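Local coordinates for acyl-CoA synthetase (AMP-forming)/AMP-acid ligase II-like protein (Dyadobacter fermentans, PDB 4GS5) that probably activates carboxylic acids such as medium-chain fatty acids with ATP and joins them to coenzyme A, as in many ATP-dependent AMP-binding enzymes, at residues A281-W286 and V297-N302; K333-T338 and R346-K351; G216-S221 and V230-L235; L201-P206 and H239-Q244. One frame throughout, in Å; residues are numbered along the deposited sequence.

Interaction 1: residues A281-W286 and V297-N302; sequences AFFCWW and VLVIEN. With EDO (1,2-ethanediol), chain P.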
loop_
_atom_site.group_PDB
_atom_site.type_symbol
_atom_site.label_atom_id
_atom_site.label_comp_id
_atom_site.label_asym_id
_atom_site.label_seq_id
_atom_site.Cartn_x
_atom_site.Cartn_y
_atom_site.Cartn_z
ATOM N N ALA A 281 -26.158 -6.371 20.932
ATOM C CA ALA A 281 -25.132 -5.776 20.089
ATOM C C ALA A 281 -24.206 -4.969 20.995
ATOM O O ALA A 281 -24.590 -4.598 22.106
ATOM C CB ALA A 281 -25.760 -4.895 19.017
ATOM N N PHE A 282 -22.989 -4.706 20.534
ATOM C CA PHE A 282 -22.056 -3.922 21.324
ATOM C C PHE A 282 -20.994 -3.338 20.403
ATOM O O PHE A 282 -20.814 -3.790 19.271
ATOM C CB PHE A 282 -21.365 -4.813 22.361
ATOM C CG PHE A 282 -20.332 -5.729 21.752
ATOM C CD1 PHE A 282 -18.996 -5.354 21.695
ATOM C CD2 PHE A 282 -20.710 -6.941 21.183
ATOM C CE1 PHE A 282 -18.040 -6.185 21.105
ATOM C CE2 PHE A 282 -19.760 -7.775 20.585
ATOM C CZ PHE A 282 -18.423 -7.392 20.554
ATOM N N PHE A 283 -20.282 -2.336 20.897
ATOM C CA PHE A 283 -19.070 -1.888 20.225
ATOM C C PHE A 283 -18.154 -1.228 21.238
ATOM O O PHE A 283 -18.607 -0.542 22.167
ATOM C CB PHE A 283 -19.373 -0.946 19.036
ATOM C CG PHE A 283 -20.115 0.315 19.417
ATOM C CD1 PHE A 283 -19.419 1.473 19.763
ATOM C CD2 PHE A 283 -21.500 0.342 19.431
ATOM C CE1 PHE A 283 -20.090 2.629 20.108
ATOM C CE2 PHE A 283 -22.189 1.502 19.788
ATOM C CZ PHE A 283 -21.483 2.651 20.116
ATOM N N CYS A 284 -16.862 -1.476 21.082
ATOM C CA CYS A 284 -15.876 -0.748 21.854
ATOM C C CYS A 284 -15.783 0.668 21.320
ATOM O O CYS A 284 -15.963 0.910 20.128
ATOM C CB CYS A 284 -14.518 -1.441 21.774
ATOM S SG CYS A 284 -14.461 -2.897 22.814
ATOM N N TRP A 285 -15.506 1.600 22.220
ATOM C CA TRP A 285 -15.351 2.990 21.841
ATOM C C TRP A 285 -14.378 3.632 22.823
ATOM O O TRP A 285 -13.628 2.932 23.507
ATOM C CB TRP A 285 -16.706 3.696 21.869
ATOM C CG TRP A 285 -16.778 4.933 21.027
ATOM C CD1 TRP A 285 -17.069 6.205 21.452
ATOM C CD2 TRP A 285 -16.570 5.022 19.612
ATOM N NE1 TRP A 285 -17.048 7.072 20.388
ATOM C CE2 TRP A 285 -16.749 6.372 19.247
ATOM C CE3 TRP A 285 -16.271 4.089 18.617
ATOM C CZ2 TRP A 285 -16.628 6.815 17.923
ATOM C CZ3 TRP A 285 -16.146 4.532 17.300
ATOM C CH2 TRP A 285 -16.324 5.882 16.967
ATOM N N TRP A 286 -14.363 4.958 22.880
ATOM C CA TRP A 286 -13.408 5.628 23.757
ATOM C C TRP A 286 -13.933 6.972 24.196
ATOM O O TRP A 286 -14.879 7.515 23.612
ATOM C CB TRP A 286 -12.071 5.820 23.053
ATOM C CG TRP A 286 -12.195 6.702 21.869
ATOM C CD1 TRP A 286 -12.550 6.323 20.594
ATOM C CD2 TRP A 286 -11.993 8.121 21.825
ATOM N NE1 TRP A 286 -12.573 7.421 19.768
ATOM C CE2 TRP A 286 -12.238 8.536 20.494
ATOM C CE3 TRP A 286 -11.636 9.083 22.779
ATOM C CZ2 TRP A 286 -12.137 9.871 20.095
ATOM C CZ3 TRP A 286 -11.534 10.406 22.383
ATOM C CH2 TRP A 286 -11.785 10.791 21.046
ATOM N N VAL A 297 -13.741 2.233 26.260
ATOM C CA VAL A 297 -14.987 1.884 26.929
ATOM C C VAL A 297 -15.772 0.866 26.120
ATOM O O VAL A 297 -15.436 0.598 24.969
ATOM C CB VAL A 297 -15.847 3.119 27.168
ATOM C CG1 VAL A 297 -15.087 4.102 28.059
ATOM C CG2 VAL A 297 -16.239 3.772 25.820
ATOM N N LEU A 298 -16.805 0.298 26.725
ATOM C CA LEU A 298 -17.656 -0.660 26.037
ATOM C C LEU A 298 -19.110 -0.184 26.039
ATOM O O LEU A 298 -19.646 0.231 27.073
ATOM C CB LEU A 298 -17.532 -2.037 26.701
ATOM C CG LEU A 298 -18.398 -3.174 26.169
ATOM C CD1 LEU A 298 -18.085 -3.459 24.701
ATOM C CD2 LEU A 298 -18.181 -4.409 27.027
ATOM N N VAL A 299 -19.747 -0.237 24.874
ATOM C CA VAL A 299 -21.145 0.177 24.733
ATOM C C VAL A 299 -21.996 -1.023 24.309
ATOM O O VAL A 299 -21.681 -1.707 23.325
ATOM C CB VAL A 299 -21.305 1.271 23.671
ATOM C CG1 VAL A 299 -22.725 1.789 23.680
ATOM C CG2 VAL A 299 -20.303 2.394 23.890
ATOM N N ILE A 300 -23.072 -1.268 25.043
ATOM C CA ILE A 300 -23.932 -2.422 24.814
ATOM C C ILE A 300 -25.364 -1.949 24.586
ATOM O O ILE A 300 -25.816 -1.009 25.236
ATOM C CB ILE A 300 -23.896 -3.365 26.034
ATOM C CG1 ILE A 300 -22.467 -3.861 26.279
ATOM C CG2 ILE A 300 -24.846 -4.540 25.855
ATOM C CD1 ILE A 300 -22.358 -4.826 27.442
ATOM N N GLU A 301 -26.076 -2.599 23.668
ATOM C CA GLU A 301 -27.468 -2.247 23.374
ATOM C C GLU A 301 -28.452 -3.023 24.253
ATOM O O GLU A 301 -28.383 -4.248 24.335
ATOM C CB GLU A 301 -27.788 -2.504 21.904
ATOM C CG GLU A 301 -29.164 -2.001 21.460
ATOM C CD GLU A 301 -29.398 -2.196 19.965
ATOM O OE1 GLU A 301 -29.169 -3.321 19.465
ATOM O OE2 GLU A 301 -29.802 -1.221 19.293
ATOM N N ASN A 302 -29.369 -2.301 24.893
ATOM C CA ASN A 302 -30.320 -2.898 25.836
ATOM C C ASN A 302 -29.659 -3.318 27.145
ATOM O O ASN A 302 -28.538 -3.829 27.147
ATOM C CB ASN A 302 -31.045 -4.096 25.215
ATOM C CG ASN A 302 -31.831 -3.725 23.977
ATOM O OD1 ASN A 302 -32.499 -2.688 23.938
ATOM N ND2 ASN A 302 -31.755 -4.568 22.950
HETATM C C1 EDO P . -22.334 -6.045 16.349
HETATM O O1 EDO P . -22.322 -6.229 17.776
HETATM C C2 EDO P . -23.691 -5.534 15.885
HETATM O O2 EDO P . -24.634 -6.572 16.131
#
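Val299 lies against one face of the Phe283 ring, its CB 3.9 Å from the ring centroid and 15° off the normal. CG of Phe283 takes the crowded position between the backbone N and the carbonyl carbon (chi1 60°), which swings the ring back over the partner strand. Val299 spreads CG1 toward CE2 and CZ of the ring and CG2 to 3.8 Å from CE1 of Phe283. On the other side of the sheet, Leu298 sends CD1 obliquely against CD1 of Phe282, 3.7 Å away, and Cys284 SG meets the same methyl. Five main-chain hydrogen bonds join the strands, Phe283 and Val299 exchanging one pair and Trp285 and Val297 another. The straightest, from Val297 N to Trp285 O (2.8 Å, 174°), comes from well above the carbonyl plane. At the outer end Glu301 N donates to Ala281 O (2.9 Å), while the Glu301 carboxylate turns to Phe335 N through OE2. A 1,2-ethanediol, probably from the crystallisation liquor, accepts from Phe282 N through O1 (3.2 Å) and donates to Phe282 O. The arrangement is that of an antiparallel beta hairpin, covered by helix 262-276 on the Phe282 and Cys284 face and by helix 345-351 on the other.

Interaction 2: residues K333-T338 and R346-K351; sequences KAFAKT and RATFQK. With EDO (1,2-ethanediol), chain R.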
loop_
_atom_site.group_PDB
_atom_site.type_symbol
_atom_site.label_atom_id
_atom_site.label_comp_id
_atom_site.label_asym_id
_atom_site.label_seq_id
_atom_site.Cartn_x
_atom_site.Cartn_y
_atom_site.Cartn_z
ATOM N N LYS A 333 -30.294 2.267 25.354
ATOM C CA LYS A 333 -31.602 1.692 25.058
ATOM C C LYS A 333 -31.682 1.238 23.604
ATOM O O LYS A 333 -32.159 0.138 23.314
ATOM C CB LYS A 333 -32.717 2.691 25.379
ATOM N N ALA A 334 -31.205 2.083 22.694
ATOM C CA ALA A 334 -31.152 1.741 21.277
ATOM C C ALA A 334 -29.965 2.423 20.602
ATOM O O ALA A 334 -29.692 3.606 20.845
ATOM C CB ALA A 334 -32.462 2.115 20.572
ATOM N N PHE A 335 -29.242 1.665 19.782
ATOM C CA PHE A 335 -28.128 2.229 19.031
ATOM C C PHE A 335 -28.675 3.105 17.915
ATOM O O PHE A 335 -29.638 2.737 17.261
ATOM C CB PHE A 335 -27.253 1.134 18.424
ATOM C CG PHE A 335 -26.361 0.444 19.418
ATOM C CD1 PHE A 335 -26.272 0.893 20.735
ATOM C CD2 PHE A 335 -25.591 -0.648 19.029
ATOM C CE1 PHE A 335 -25.441 0.252 21.652
ATOM C CE2 PHE A 335 -24.758 -1.293 19.934
ATOM C CZ PHE A 335 -24.684 -0.842 21.251
ATOM N N ALA A 336 -28.052 4.259 17.708
ATOM C CA ALA A 336 -28.374 5.116 16.576
ATOM C C ALA A 336 -27.918 4.450 15.294
ATOM O O ALA A 336 -26.863 3.814 15.254
ATOM C CB ALA A 336 -27.708 6.471 16.726
ATOM N N LYS A 337 -28.713 4.593 14.240
ATOM C CA LYS A 337 -28.375 3.954 12.981
ATOM C C LYS A 337 -28.346 4.934 11.817
ATOM O O LYS A 337 -29.135 5.881 11.769
ATOM C CB LYS A 337 -29.319 2.787 12.701
ATOM C CG LYS A 337 -28.664 1.443 12.925
ATOM C CD LYS A 337 -29.570 0.508 13.688
ATOM C CE LYS A 337 -28.792 -0.706 14.167
ATOM N NZ LYS A 337 -29.602 -1.544 15.092
ATOM N N THR A 338 -27.416 4.707 10.899
ATOM C CA THR A 338 -27.287 5.530 9.703
ATOM C C THR A 338 -28.442 5.248 8.746
ATOM O O THR A 338 -29.388 4.539 9.095
ATOM C CB THR A 338 -25.978 5.234 8.971
ATOM O OG1 THR A 338 -26.056 3.935 8.376
ATOM C CG2 THR A 338 -24.797 5.285 9.943
ATOM N N ARG A 346 -20.512 7.158 16.799
ATOM C CA ARG A 346 -20.332 8.521 17.281
ATOM C C ARG A 346 -21.638 9.137 17.810
ATOM O O ARG A 346 -21.663 9.708 18.902
ATOM C CB ARG A 346 -19.722 9.385 16.176
ATOM C CG ARG A 346 -19.549 10.851 16.526
ATOM C CD ARG A 346 -18.378 11.436 15.754
ATOM N NE ARG A 346 -17.130 10.785 16.148
ATOM C CZ ARG A 346 -16.318 11.242 17.099
ATOM N NH1 ARG A 346 -15.207 10.584 17.407
ATOM N NH2 ARG A 346 -16.617 12.366 17.741
ATOM N N ALA A 347 -22.720 9.013 17.048
ATOM C CA ALA A 347 -24.007 9.576 17.467
ATOM C C ALA A 347 -24.539 8.839 18.692
ATOM O O ALA A 347 -25.035 9.458 19.641
ATOM C CB ALA A 347 -25.021 9.523 16.333
ATOM N N THR A 348 -24.415 7.514 18.667
ATOM C CA THR A 348 -24.796 6.679 19.803
ATOM C C THR A 348 -24.097 7.140 21.074
ATOM O O THR A 348 -24.716 7.214 22.140
ATOM C CB THR A 348 -24.481 5.182 19.551
ATOM O OG1 THR A 348 -25.303 4.691 18.483
ATOM C CG2 THR A 348 -24.753 4.350 20.797
ATOM N N PHE A 349 -22.809 7.452 20.970
ATOM C CA PHE A 349 -22.051 7.805 22.165
ATOM C C PHE A 349 -22.479 9.151 22.747
ATOM O O PHE A 349 -22.678 9.267 23.952
ATOM C CB PHE A 349 -20.539 7.759 21.923
ATOM C CG PHE A 349 -19.744 7.674 23.184
ATOM C CD1 PHE A 349 -19.715 6.500 23.915
ATOM C CD2 PHE A 349 -19.050 8.773 23.657
ATOM C CE1 PHE A 349 -19.003 6.413 25.086
ATOM C CE2 PHE A 349 -18.327 8.698 24.840
ATOM C CZ PHE A 349 -18.303 7.518 25.557
ATOM N N GLN A 350 -22.625 10.158 21.889
ATOM C CA GLN A 350 -23.077 11.480 22.313
ATOM C C GLN A 350 -24.410 11.408 23.045
ATOM O O GLN A 350 -24.636 12.121 24.024
ATOM C CB GLN A 350 -23.235 12.405 21.106
ATOM C CG GLN A 350 -21.943 12.983 20.558
ATOM C CD GLN A 350 -22.185 13.843 19.326
ATOM O OE1 GLN A 350 -22.270 13.333 18.204
ATOM N NE2 GLN A 350 -22.312 15.152 19.531
ATOM N N LYS A 351 -25.300 10.556 22.552
ATOM C CA LYS A 351 -26.622 10.420 23.137
ATOM C C LYS A 351 -26.519 9.958 24.586
ATOM O O LYS A 351 -27.280 10.400 25.442
ATOM C CB LYS A 351 -27.467 9.440 22.325
ATOM C CG LYS A 351 -28.963 9.686 22.432
ATOM C CD LYS A 351 -29.771 8.628 21.683
ATOM C CE LYS A 351 -29.471 8.624 20.190
ATOM N NZ LYS A 351 -30.368 7.686 19.448
HETATM C C1 EDO R . -28.803 6.633 25.614
HETATM O O1 EDO R . -28.770 7.560 24.525
HETATM C C2 EDO R . -29.768 5.517 25.256
HETATM O O2 EDO R . -30.013 4.730 26.427
#
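Thr348 carries the close part of this contact, reaching from the helix to the loop with both branches of its side chain. Its OG1, anti to the carbonyl carbon (chi1 -66°), accepts a hydrogen bond from Ala336 N at 2.9 Å; the bond is bent, with 140° at the hydrogen. The same hydroxyl is hydrogen-bonded to Asp344 O, one turn earlier in the chain, so the oxygen is gripped from the loop and from the residue just before its own helix, which should fix its rotation. The methyl branch, CG2, is anti to the backbone N and crosses obliquely to CD1 of Phe335, 3.8 Å away, so that one residue meets a main-chain N-H with one branch and touches an aromatic ring with the other. Ala336 points its CB at the helix, where it lies 3.5 Å from Thr348 OG1 and 4.1 Å from Ala347 CB.

Beyond Ala336 the fit loosens toward solvent. The exposed Lys351 bends at chi3 (-62°) and brings NZ alongside Ala336 CB at 4.0 Å, a glancing approach without a polar partner across the contact. A 1,2-ethanediol, probably from the crystallisation liquor, lies at this side: Lys333 N donates to its O2 at 2.7 Å, and its O1 lies against the CB, CG and CD of Lys351.

A single threonine thus joins an irregular segment, which follows strand 329-332, to the short C-terminal helix 345-351. Phe335 turns from the helix toward strands 282-289 and 295-301, edge-to-face with Phe283 and against Val299, while Phe349 packs against Val297 and Tyr330, so loop and helix together cover the face carrying Phe283, Val297 and Val299.

Interaction 3: residues G216-S221 and V230-L235; sequences GCLHIS and VQTNDL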
loop_
_atom_site.group_PDB
_atom_site.type_symbol
_atom_site.label_atom_id
_atom_site.label_comp_id
_atom_site.label_asym_id
_atom_site.label_seq_id
_atom_site.Cartn_x
_atom_site.Cartn_y
_atom_site.Cartn_z
ATOM N N GLY A 216 -2.454 12.649 13.013
ATOM C CA GLY A 216 -1.307 11.773 12.903
ATOM C C GLY A 216 -1.249 11.042 11.567
ATOM O O GLY A 216 -0.547 10.041 11.442
ATOM N N CYS A 217 -1.988 11.535 10.572
ATOM C CA CYS A 217 -2.026 10.911 9.245
ATOM C C CYS A 217 -1.023 11.541 8.270
ATOM O O CYS A 217 -0.879 12.764 8.199
ATOM C CB CYS A 217 -3.427 11.017 8.637
ATOM S SG CYS A 217 -4.704 10.001 9.417
ATOM N N LEU A 218 -0.385 10.695 7.476
ATOM C CA LEU A 218 0.686 11.126 6.585
ATOM C C LEU A 218 0.202 12.075 5.499
ATOM O O LEU A 218 -0.816 11.828 4.827
ATOM C CB LEU A 218 1.325 9.906 5.925
ATOM C CG LEU A 218 2.515 10.130 4.980
ATOM C CD1 LEU A 218 3.698 10.749 5.729
ATOM C CD2 LEU A 218 2.929 8.801 4.347
ATOM N N HIS A 219 0.926 13.169 5.324
ATOM C CA HIS A 219 0.791 13.929 4.082
ATOM C C HIS A 219 2.141 14.055 3.372
ATOM O O HIS A 219 3.196 14.083 4.013
ATOM C CB HIS A 219 0.159 15.295 4.318
ATOM C CG HIS A 219 0.952 16.173 5.227
ATOM N ND1 HIS A 219 2.157 16.733 4.857
ATOM C CD2 HIS A 219 0.721 16.583 6.499
ATOM C CE1 HIS A 219 2.630 17.452 5.859
ATOM N NE2 HIS A 219 1.773 17.384 6.865
ATOM N N ILE A 220 2.107 14.112 2.045
ATOM C CA ILE A 220 3.334 14.234 1.276
ATOM C C ILE A 220 3.189 15.263 0.164
ATOM O O ILE A 220 2.072 15.569 -0.285
ATOM C CB ILE A 220 3.817 12.867 0.682
ATOM C CG1 ILE A 220 2.791 12.292 -0.287
ATOM C CG2 ILE A 220 4.143 11.844 1.806
ATOM C CD1 ILE A 220 1.620 11.580 0.387
ATOM N N SER A 221 4.324 15.805 -0.268
ATOM C CA SER A 221 4.358 16.753 -1.367
ATOM C C SER A 221 5.740 16.714 -2.009
ATOM O O SER A 221 6.714 16.318 -1.368
ATOM C CB SER A 221 4.012 18.174 -0.896
ATOM O OG SER A 221 5.062 18.731 -0.122
ATOM N N VAL A 230 -0.476 16.273 -0.528
ATOM C CA VAL A 230 -1.506 15.258 -0.589
ATOM C C VAL A 230 -1.684 14.701 0.815
ATOM O O VAL A 230 -0.721 14.243 1.432
ATOM C CB VAL A 230 -1.094 14.126 -1.553
ATOM C CG1 VAL A 230 -2.063 12.953 -1.457
ATOM C CG2 VAL A 230 -1.018 14.652 -2.976
ATOM N N GLN A 231 -2.910 14.755 1.322
ATOM C CA GLN A 231 -3.210 14.285 2.670
ATOM C C GLN A 231 -3.784 12.878 2.596
ATOM O O GLN A 231 -4.834 12.680 1.985
ATOM C CB GLN A 231 -4.226 15.222 3.336
ATOM C CG GLN A 231 -4.571 14.816 4.771
ATOM C CD GLN A 231 -3.355 14.834 5.681
ATOM O OE1 GLN A 231 -2.820 15.896 5.987
ATOM N NE2 GLN A 231 -2.905 13.657 6.102
ATOM N N THR A 232 -3.098 11.898 3.187
ATOM C CA THR A 232 -3.624 10.531 3.206
ATOM C C THR A 232 -4.529 10.367 4.411
ATOM O O THR A 232 -4.651 11.281 5.230
ATOM C CB THR A 232 -2.518 9.470 3.304
ATOM O OG1 THR A 232 -1.907 9.519 4.608
ATOM C CG2 THR A 232 -1.462 9.691 2.230
ATOM N N ASN A 233 -5.171 9.207 4.518
ATOM C CA ASN A 233 -5.868 8.855 5.749
ATOM C C ASN A 233 -5.117 7.703 6.424
ATOM O O ASN A 233 -5.699 6.940 7.200
ATOM C CB ASN A 233 -7.334 8.486 5.480
ATOM C CG ASN A 233 -8.150 9.654 4.923
ATOM O OD1 ASN A 233 -8.116 10.759 5.460
ATOM N ND2 ASN A 233 -8.898 9.403 3.841
ATOM N N ASP A 234 -3.823 7.580 6.118
ATOM C CA ASP A 234 -2.969 6.600 6.790
ATOM C C ASP A 234 -2.351 7.144 8.076
ATOM O O ASP A 234 -1.495 8.027 8.036
ATOM C CB ASP A 234 -1.837 6.120 5.869
ATOM C CG ASP A 234 -2.339 5.300 4.688
ATOM O OD1 ASP A 234 -3.364 4.602 4.824
ATOM O OD2 ASP A 234 -1.705 5.361 3.624
ATOM N N LEU A 235 -2.780 6.601 9.212
ATOM C CA LEU A 235 -2.114 6.837 10.492
ATOM C C LEU A 235 -0.692 6.251 10.464
ATOM O O LEU A 235 -0.503 5.057 10.198
ATOM C CB LEU A 235 -2.917 6.147 11.594
ATOM C CG LEU A 235 -2.955 6.696 13.005
ATOM C CD1 LEU A 235 -3.637 8.060 13.027
ATOM C CD2 LEU A 235 -3.692 5.703 13.903
#
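The two antiparallel strands of this beta hairpin pair with a beta bulge: the register slips by two residues between the Cys217-Leu235 and His219-Gln231 pairs, both non-hydrogen-bonded, before Ile220 and Val230 form a regular hydrogen-bonded pair. At the bulge Leu218 N reaches Asp234 O while Leu218 O turns to Thr232, from which it takes two bonds. Thr232 N approaches nearly along the C=O axis at 2.8 Å, and Thr232 OG1 donates to a lone pair in the carbonyl plane at 2.6 Å. The hydroxyl sits in the crowded position between its own N and carbonyl carbon (chi1 69°), and it also accepts from Asp234 N, 3.1 Å away, closing an ST turn within the bulge, which probably helps to set its shape.

Gln231 folds back across the bulge, bent at chi2 (61°). Its NE2 donates to Thr232 O on an in-plane lone pair, and to Cys217 O at 3.0 Å from far above that carbonyl's plane. Both acceptors lie close to the plane of the amide, which should fix its rotation. The amide stands almost perpendicular to the His219 imidazole (87°), with OE1 at the ring edge, 3.6 Å from CD2 of His219. On the other face, CD1 of Ile220 rests 4.1 Å from CG2 of Thr232.

Strand 217-221 continues the pairing to strand 209-212, and strand 230-238 to strand 242-248. Leu218 and Ile220 pack on Phe204, whereas Asp234 is hydrogen-bonded to Tyr179 of strand 175-180.

Interaction 4: residues L201-P206 and H239-Q244; sequences LYVFLP and HGNAFQ. With EDO (1,2-ethanediol), chain X.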
loop_
_atom_site.group_PDB
_atom_site.type_symbol
_atom_site.label_atom_id
_atom_site.label_comp_id
_atom_site.label_asym_id
_atom_site.label_seq_id
_atom_site.Cartn_x
_atom_site.Cartn_y
_atom_site.Cartn_z
ATOM N N LEU A 201 9.625 -0.368 8.019
ATOM C CA LEU A 201 9.674 1.056 7.681
ATOM C C LEU A 201 9.641 1.274 6.176
ATOM O O LEU A 201 10.305 0.572 5.419
ATOM C CB LEU A 201 10.916 1.749 8.256
ATOM C CG LEU A 201 11.061 1.968 9.764
ATOM C CD1 LEU A 201 12.390 2.672 10.029
ATOM C CD2 LEU A 201 9.915 2.774 10.390
ATOM N N TYR A 202 8.853 2.247 5.748
ATOM C CA TYR A 202 8.964 2.762 4.389
ATOM C C TYR A 202 9.888 3.975 4.455
ATOM O O TYR A 202 9.602 4.924 5.173
ATOM C CB TYR A 202 7.594 3.184 3.869
ATOM C CG TYR A 202 6.618 2.036 3.614
ATOM C CD1 TYR A 202 6.625 1.333 2.407
ATOM C CD2 TYR A 202 5.674 1.692 4.562
ATOM C CE1 TYR A 202 5.708 0.304 2.167
ATOM C CE2 TYR A 202 4.753 0.668 4.335
ATOM C CZ TYR A 202 4.776 -0.017 3.141
ATOM O OH TYR A 202 3.869 -1.026 2.944
ATOM N N VAL A 203 10.981 3.953 3.702
ATOM C CA VAL A 203 11.920 5.067 3.684
ATOM C C VAL A 203 11.582 6.030 2.544
ATOM O O VAL A 203 11.527 5.635 1.379
ATOM C CB VAL A 203 13.364 4.567 3.549
ATOM C CG1 VAL A 203 14.360 5.733 3.536
ATOM C CG2 VAL A 203 13.700 3.583 4.692
ATOM N N PHE A 204 11.338 7.290 2.889
ATOM C CA PHE A 204 10.963 8.312 1.908
ATOM C C PHE A 204 12.000 8.493 0.799
ATOM O O PHE A 204 13.192 8.627 1.063
ATOM C CB PHE A 204 10.725 9.659 2.608
ATOM C CG PHE A 204 9.458 9.701 3.429
ATOM C CD1 PHE A 204 8.204 9.662 2.807
ATOM C CD2 PHE A 204 9.520 9.746 4.821
ATOM C CE1 PHE A 204 7.033 9.686 3.559
ATOM C CE2 PHE A 204 8.354 9.767 5.593
ATOM C CZ PHE A 204 7.109 9.748 4.970
ATOM N N LEU A 205 11.532 8.496 -0.445
ATOM C CA LEU A 205 12.381 8.796 -1.591
ATOM C C LEU A 205 12.872 10.244 -1.524
ATOM O O LEU A 205 12.212 11.104 -0.946
ATOM C CB LEU A 205 11.600 8.571 -2.888
ATOM C CG LEU A 205 11.267 7.118 -3.209
ATOM C CD1 LEU A 205 10.228 7.034 -4.324
ATOM C CD2 LEU A 205 12.522 6.366 -3.584
ATOM N N PRO A 206 14.033 10.524 -2.130
ATOM C CA PRO A 206 14.571 11.888 -2.056
ATOM C C PRO A 206 13.658 12.864 -2.804
ATOM O O PRO A 206 13.092 12.505 -3.837
ATOM C CB PRO A 206 15.920 11.769 -2.771
ATOM C CG PRO A 206 15.712 10.640 -3.769
ATOM C CD PRO A 206 14.759 9.678 -3.101
ATOM N N HIS A 239 9.815 8.266 11.647
ATOM C CA HIS A 239 11.093 8.058 12.339
ATOM C C HIS A 239 12.223 8.535 11.429
ATOM O O HIS A 239 12.643 7.817 10.506
ATOM C CB HIS A 239 11.309 6.570 12.623
ATOM C CG HIS A 239 10.283 5.965 13.523
ATOM N ND1 HIS A 239 9.214 5.228 13.052
ATOM C CD2 HIS A 239 10.163 5.975 14.868
ATOM C CE1 HIS A 239 8.482 4.817 14.070
ATOM N NE2 HIS A 239 9.033 5.265 15.185
ATOM N N GLY A 240 12.705 9.747 11.651
ATOM C CA GLY A 240 13.667 10.315 10.723
ATOM C C GLY A 240 13.047 10.318 9.329
ATOM O O GLY A 240 11.859 10.600 9.178
ATOM N N ASN A 241 13.826 9.977 8.308
ATOM C CA ASN A 241 13.322 10.014 6.935
ATOM C C ASN A 241 12.564 8.760 6.474
ATOM O O ASN A 241 12.735 8.303 5.344
ATOM C CB ASN A 241 14.467 10.301 5.967
ATOM C CG ASN A 241 15.340 9.088 5.733
ATOM O OD1 ASN A 241 15.491 8.232 6.615
ATOM N ND2 ASN A 241 15.913 8.998 4.535
ATOM N N ALA A 242 11.722 8.220 7.347
ATOM C CA ALA A 242 11.002 6.982 7.077
ATOM C C ALA A 242 9.756 6.946 7.944
ATOM O O ALA A 242 9.628 7.721 8.889
ATOM C CB ALA A 242 11.898 5.746 7.382
ATOM N N PHE A 243 8.829 6.049 7.643
ATOM C CA PHE A 243 7.654 5.945 8.492
ATOM C C PHE A 243 7.196 4.526 8.661
ATOM O O PHE A 243 7.496 3.650 7.852
ATOM C CB PHE A 243 6.492 6.810 7.970
ATOM C CG PHE A 243 5.791 6.232 6.746
ATOM C CD1 PHE A 243 4.685 5.410 6.881
ATOM C CD2 PHE A 243 6.232 6.549 5.467
ATOM C CE1 PHE A 243 4.028 4.898 5.748
ATOM C CE2 PHE A 243 5.579 6.050 4.328
ATOM C CZ PHE A 243 4.487 5.227 4.464
ATOM N N GLN A 244 6.462 4.310 9.741
ATOM C CA GLN A 244 5.823 3.046 9.970
ATOM C C GLN A 244 4.326 3.269 9.849
ATOM O O GLN A 244 3.771 4.216 10.434
ATOM C CB GLN A 244 6.128 2.545 11.379
ATOM C CG GLN A 244 5.338 1.314 11.722
ATOM C CD GLN A 244 5.645 0.791 13.118
ATOM O OE1 GLN A 244 6.220 1.499 13.956
ATOM N NE2 GLN A 244 5.253 -0.451 13.375
HETATM C C1 EDO X . 16.431 12.885 -6.860
HETATM O O1 EDO X . 17.092 12.085 -7.843
HETATM C C2 EDO X . 14.931 12.781 -7.093
HETATM O O2 EDO X . 14.217 13.580 -6.137
#
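Strands 202-204 and 242-248 run antiparallel side by side, and the aromatic cluster of Tyr202, Phe204 and Phe243 covers one side of their junction. Phe243 is its middle member. Its CG occupies the crowded position between backbone N and carbonyl carbon (chi1 75°), leaning the ring over the neighbouring strand, where Tyr202 CB comes over one face at 3.9 Å from the centroid. The Tyr202 and Phe243 rings are near parallel (24°) but slid apart until they barely overlap, their centroids 5.3 Å apart. From two residues further along the strand, Phe204 brings its tip, CZ, to 3.4 Å from Phe243 CD2, with the two rings oblique to each other.

The backbone carries three bonds. Tyr202 and Phe243 exchange a pair, Phe243 N giving the shorter one to Tyr202 O (2.8 Å), and Phe204 N donates to Asn241 O (3.0 Å) from above the carbonyl plane. On the opposite face Ala242 CB touches CG2 of Val203 (3.9 Å) and CD1 of Leu201, while Leu201 CD2 extends to His239 ND1 at 3.7 Å.

Tyr179 extends the cluster, edge-to-face with Phe243, and Tyr210 stacks on Phe204; the Tyr202 hydroxyl has a weak bond to Lys191. The side chains meet mainly through carbon atoms, and all three hydrogen bonds between the segments are main-chain to main-chain. The direction of the pairing is thus set by the backbone, and the buried rings contribute hydrophobic contact on one face.

How the interactions relate
From the N terminus, residues 201-206 come first and pair only with 239-244, so interaction 4 closes a loop of 32 residues. Interaction 3, the hairpin of 216-221 and 230-235, lies wholly within that loop, and strands 230-238 and 242-248, adjacent in sequence and in the sheet, join the two contacts. They also touch directly, through Leu218 and Phe243. Further along, interaction 1 closes a short hairpin; interaction 2, which closes a loop of seven residues between 333-338 and 346-351, follows in series, about 10 Å away between centres, with Phe335 and Phe349 bridging them. This C-terminal pair stands apart: the centres of interactions 1 and 4 are about 37 Å apart. No contacts cross.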